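Local coordinates for protein aryl acylamidase (bacterium CSBL00001, PDB 4YJ6) that probably hydrolyses the amide bond of N-acylated aryl amines, as a member of the amidase signature family of enzymes, at residues F280-Q283 / Q284-D288; A294-F297 / T298-A302. All blocks are in the same frame, centred on the assembly; numbering follows the deposited sequence.

Contact 1: F280-Q283 / Q284-D288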
loop_
_atom_site.group_PDB
_atom_site.type_symbol
_atom_site.label_atom_id
_atom_site.label_comp_id
_atom_site.label_asym_id
_atom_site.label_seq_id
_atom_site.Cartn_x
_atom_site.Cartn_y
_atom_site.Cartn_z
ATOM N N PHE A 280 -20.905 -4.581 4.086
ATOM C CA PHE A 280 -20.514 -4.568 2.655
ATOM C C PHE A 280 -21.072 -5.763 1.894
ATOM O O PHE A 280 -21.161 -6.858 2.445
ATOM C CB PHE A 280 -18.997 -4.663 2.475
ATOM C CG PHE A 280 -18.223 -3.485 3.027
ATOM C CD1 PHE A 280 -17.743 -3.515 4.340
ATOM C CD2 PHE A 280 -17.977 -2.370 2.238
ATOM C CE1 PHE A 280 -17.014 -2.447 4.851
ATOM C CE2 PHE A 280 -17.253 -1.274 2.734
ATOM C CZ PHE A 280 -16.758 -1.324 4.039
ATOM N N PRO A 281 -21.400 -5.549 0.601
ATOM C CA PRO A 281 -21.674 -6.689 -0.282
ATOM C C PRO A 281 -20.358 -7.305 -0.730
ATOM O O PRO A 281 -19.526 -6.573 -1.248
ATOM C CB PRO A 281 -22.425 -6.050 -1.441
ATOM C CG PRO A 281 -21.833 -4.630 -1.534
ATOM C CD PRO A 281 -21.587 -4.252 -0.068
ATOM N N VAL A 282 -20.146 -8.595 -0.487
ATOM C CA VAL A 282 -18.855 -9.208 -0.790
ATOM C C VAL A 282 -19.070 -10.409 -1.677
ATOM O O VAL A 282 -19.940 -11.242 -1.386
ATOM C CB VAL A 282 -18.151 -9.671 0.507
ATOM C CG1 VAL A 282 -16.830 -10.398 0.202
ATOM C CG2 VAL A 282 -17.925 -8.437 1.399
ATOM N N GLN A 283 -18.290 -10.520 -2.742
ATOM C CA GLN A 283 -18.448 -11.671 -3.655
ATOM C C GLN A 283 -18.367 -12.989 -2.872
ATOM O O GLN A 283 -17.465 -13.228 -2.049
ATOM C CB GLN A 283 -17.412 -11.602 -4.801
ATOM C CG GLN A 283 -17.668 -10.428 -5.712
ATOM C CD GLN A 283 -16.639 -10.285 -6.820
ATOM O OE1 GLN A 283 -15.522 -10.849 -6.751
ATOM N NE2 GLN A 283 -17.006 -9.528 -7.851
ATOM N N GLN A 284 -19.326 -13.880 -3.114
ATOM C CA GLN A 284 -19.409 -15.074 -2.310
ATOM C C GLN A 284 -18.116 -15.899 -2.322
ATOM O O GLN A 284 -17.736 -16.468 -1.307
ATOM C CB GLN A 284 -20.589 -15.947 -2.806
ATOM C CG GLN A 284 -20.825 -17.118 -1.926
ATOM C CD GLN A 284 -21.236 -16.701 -0.527
ATOM O OE1 GLN A 284 -22.201 -15.936 -0.344
ATOM N NE2 GLN A 284 -20.528 -17.211 0.472
ATOM N N GLU A 285 -17.448 -15.984 -3.473
ATOM C CA GLU A 285 -16.220 -16.773 -3.558
ATOM C C GLU A 285 -15.120 -16.245 -2.607
ATOM O O GLU A 285 -14.308 -17.008 -2.076
ATOM C CB GLU A 285 -15.665 -16.793 -4.992
ATOM C CG GLU A 285 -16.609 -17.436 -6.000
ATOM C CD GLU A 285 -17.699 -16.493 -6.535
ATOM O OE1 GLU A 285 -17.736 -15.261 -6.229
ATOM O OE2 GLU A 285 -18.549 -17.008 -7.304
ATOM N N ILE A 286 -15.113 -14.941 -2.439
ATOM C CA ILE A 286 -14.157 -14.300 -1.523
ATOM C C ILE A 286 -14.551 -14.627 -0.081
ATOM O O ILE A 286 -13.719 -15.064 0.718
ATOM C CB ILE A 286 -14.129 -12.800 -1.737
ATOM C CG1 ILE A 286 -13.396 -12.482 -3.054
ATOM C CG2 ILE A 286 -13.406 -12.086 -0.522
ATOM C CD1 ILE A 286 -13.440 -10.989 -3.426
ATOM N N GLN A 287 -15.841 -14.503 0.238
ATOM C CA GLN A 287 -16.293 -14.910 1.573
ATOM C C GLN A 287 -15.879 -16.348 1.893
ATOM O O GLN A 287 -15.363 -16.644 2.976
ATOM C CB GLN A 287 -17.800 -14.782 1.713
ATOM C CG GLN A 287 -18.325 -13.389 1.512
ATOM C CD GLN A 287 -19.786 -13.259 1.949
ATOM O OE1 GLN A 287 -20.178 -13.768 3.004
ATOM N NE2 GLN A 287 -20.594 -12.592 1.123
ATOM N N ASP A 288 -16.120 -17.262 0.960
ATOM C CA ASP A 288 -15.769 -18.647 1.217
ATOM C C ASP A 288 -14.282 -18.871 1.422
ATOM O O ASP A 288 -13.865 -19.685 2.270
ATOM C CB ASP A 288 -16.242 -19.551 0.056
ATOM C CG ASP A 288 -17.757 -19.605 -0.067
ATOM O OD1 ASP A 288 -18.470 -19.189 0.880
ATOM O OD2 ASP A 288 -18.219 -20.069 -1.138
#
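Gln287 reaches back from the first turn of its helix to the backbone of Val282, its amide NE2 donating to Val282 O over 2.9 Å. The bond is nearly straight (166° at the hydrogen), and the acceptor lies in the plane of the Gln287 amide, whereas the donor stands tilted from the plane of the Val282 carbonyl. CG of Gln287 lies anti to its own carbonyl carbon (chi1 -60°) and the chain runs on extended, which brings the amide back to the carbonyl of Val282. On the way its methylene CG packs 3.6 Å from Val282 CG1, the methyl that also meets Ile286 CG2 at 3.9 Å. A branched apolar residue suits position 282, since one of its methyls, CG1, meets two helix residues at once. With an alanine here instead of Gln287, Val282 O would probably lose its bond from NE2, keeping Asn420 ND2, and Val282 CG1 would lose the CG methylene packed against it. Next door, Gln283 O accepts Gln287 N at 3.1 Å and, weakly, Ile286 N. The amide of Gln283 turns elsewhere: its OE1 takes a hydrogen bond from Met403 N while passing 3.9 Å from Ile286 CD1. On the exposed flank, Gln284 NE2 donates to Asp288 OD1 at 2.9 Å from above the carboxylate plane, a bond one turn along the helix. Farther out, Ile451 of strand 443-451 covers Ile286, and a backbone hydrogen bond with Ala401 holds Gln283. These contacts belong to a helix N-terminus, with Gln283 at the N-cap, where the loop after strand 270-273 enters helix 284-299.

Contact 2: A294-F297 / T298-A302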
loop_
_atom_site.group_PDB
_atom_site.type_symbol
_atom_site.label_atom_id
_atom_site.label_comp_id
_atom_site.label_asym_id
_atom_site.label_seq_id
_atom_site.Cartn_x
_atom_site.Cartn_y
_atom_site.Cartn_z
ATOM N N ALA A 294 -9.443 -18.536 7.628
ATOM C CA ALA A 294 -9.548 -18.314 9.058
ATOM C C ALA A 294 -9.318 -19.598 9.839
ATOM O O ALA A 294 -8.800 -19.584 10.953
ATOM C CB ALA A 294 -10.935 -17.740 9.408
ATOM N N ARG A 295 -9.690 -20.722 9.249
ATOM C CA ARG A 295 -9.560 -21.997 9.931
ATOM C C ARG A 295 -8.119 -22.428 10.041
ATOM O O ARG A 295 -7.786 -23.275 10.870
ATOM C CB ARG A 295 -10.403 -23.056 9.230
ATOM C CG ARG A 295 -11.892 -22.865 9.598
ATOM C CD ARG A 295 -12.791 -23.634 8.715
ATOM N NE ARG A 295 -14.119 -23.743 9.324
ATOM C CZ ARG A 295 -15.115 -22.882 9.149
ATOM N NH1 ARG A 295 -14.962 -21.804 8.378
ATOM N NH2 ARG A 295 -16.294 -23.128 9.750
ATOM N N VAL A 296 -7.246 -21.818 9.244
ATOM C CA VAL A 296 -5.819 -22.110 9.383
ATOM C C VAL A 296 -5.390 -21.774 10.802
ATOM O O VAL A 296 -4.594 -22.490 11.411
ATOM C CB VAL A 296 -4.986 -21.348 8.339
ATOM C CG1 VAL A 296 -3.446 -21.493 8.631
ATOM C CG2 VAL A 296 -5.344 -21.839 6.925
ATOM N N PHE A 297 -5.949 -20.698 11.355
ATOM C CA PHE A 297 -5.546 -20.273 12.687
ATOM C C PHE A 297 -6.038 -21.214 13.790
ATOM O O PHE A 297 -5.370 -21.371 14.800
ATOM C CB PHE A 297 -6.054 -18.873 12.956
ATOM C CG PHE A 297 -5.351 -17.832 12.124
ATOM C CD1 PHE A 297 -4.031 -17.513 12.372
ATOM C CD2 PHE A 297 -6.003 -17.188 11.090
ATOM C CE1 PHE A 297 -3.367 -16.539 11.577
ATOM C CE2 PHE A 297 -5.337 -16.220 10.308
ATOM C CZ PHE A 297 -4.029 -15.907 10.568
ATOM N N THR A 298 -7.187 -21.845 13.574
ATOM C CA THR A 298 -7.703 -22.753 14.598
ATOM C C THR A 298 -6.763 -23.957 14.711
ATOM O O THR A 298 -6.602 -24.512 15.789
ATOM C CB THR A 298 -9.130 -23.248 14.295
ATOM O OG1 THR A 298 -9.090 -24.116 13.164
ATOM C CG2 THR A 298 -10.080 -22.123 14.033
ATOM N N GLU A 299 -6.131 -24.357 13.612
ATOM C CA GLU A 299 -5.163 -25.464 13.662
ATOM C C GLU A 299 -3.865 -25.091 14.339
ATOM O O GLU A 299 -3.111 -25.969 14.774
ATOM C CB GLU A 299 -4.855 -25.967 12.259
ATOM C CG GLU A 299 -6.016 -26.640 11.620
ATOM C CD GLU A 299 -6.558 -27.773 12.479
ATOM O OE1 GLU A 299 -5.743 -28.641 12.880
ATOM O OE2 GLU A 299 -7.791 -27.783 12.767
ATOM N N LEU A 300 -3.571 -23.792 14.405
ATOM C CA LEU A 300 -2.389 -23.328 15.094
ATOM C C LEU A 300 -2.608 -23.009 16.572
ATOM O O LEU A 300 -1.741 -22.432 17.223
ATOM C CB LEU A 300 -1.834 -22.096 14.373
ATOM C CG LEU A 300 -1.493 -22.353 12.910
ATOM C CD1 LEU A 300 -1.131 -21.034 12.262
ATOM C CD2 LEU A 300 -0.324 -23.347 12.755
ATOM N N GLY A 301 -3.770 -23.363 17.099
ATOM C CA GLY A 301 -4.011 -23.165 18.512
ATOM C C GLY A 301 -4.688 -21.850 18.868
ATOM O O GLY A 301 -4.782 -21.529 20.035
ATOM N N ALA A 302 -5.152 -21.087 17.882
ATOM C CA ALA A 302 -5.960 -19.906 18.184
ATOM C C ALA A 302 -7.441 -20.277 18.245
ATOM O O ALA A 302 -7.851 -21.320 17.731
ATOM C CB ALA A 302 -5.735 -18.802 17.115
#
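Arg295 O is gripped by three donors from the following turn. The shortest bond comes from the side chain of Thr298, whose OG1 donates at 2.8 Å; Thr298 N and Glu299 N add weak bonds. This is the weakly bonded C-terminal end of helix 284-299, closed by a Schellman motif with Gly301 as its C-prime residue. Thr298 suits the place because its OG1 sits between its own backbone N and carbonyl carbon (chi1 69°), aimed back at the preceding turn, and can reinforce a carbonyl that the backbone holds only weakly. Val296 O likewise receives just weak bonds, from Glu299 N and Leu300 N, and CG of Leu300 lies 3.4 Å from this oxygen. Leucine and valine also touch through CD1 of Leu300 and CG1 of Val296, 4.3 Å apart, and both side chains lean on Ala480 of helix 467-480. Phe297 O then closes the turn: Ala302 N donates to it at 3.1 Å with an N-H...O angle of 154°, and Leu300 N adds a weak bond. Gly301 N gives the inner bond of the motif to Thr298 O, also weak. Glycine is called for at 301, where phi is 93° and a beta carbon would press against the carbonyl oxygen of Leu300. The ring of Phe297 turns inward to Ile271 and Leu396 of the sheet, while a small residue suits position 302, against the backbone and beta carbon of Phe297: the methyl CB of Ala302 lies 3.5 Å from Phe297 O and 4.2 Å from Phe297 CB.

In the fold
Contacts 1 and 2 lie at the start and the end of one helix, 284-299, and follow each other along the chain; their centres are about 21 Å apart and their nearest atoms about 7 Å, without touching. The helix is the crossover of a beta-alpha-beta unit between the parallel strands 270-273 and 303-306, the latter an outermost strand of the eight-stranded mixed sheet. Contact 1 brings the chain from the loop into the helix, and contact 2 turns it out toward strand 303-306. Between them they mark the two ends of the crossover helix, at the periphery of the amidase fold and on the same side of its centre.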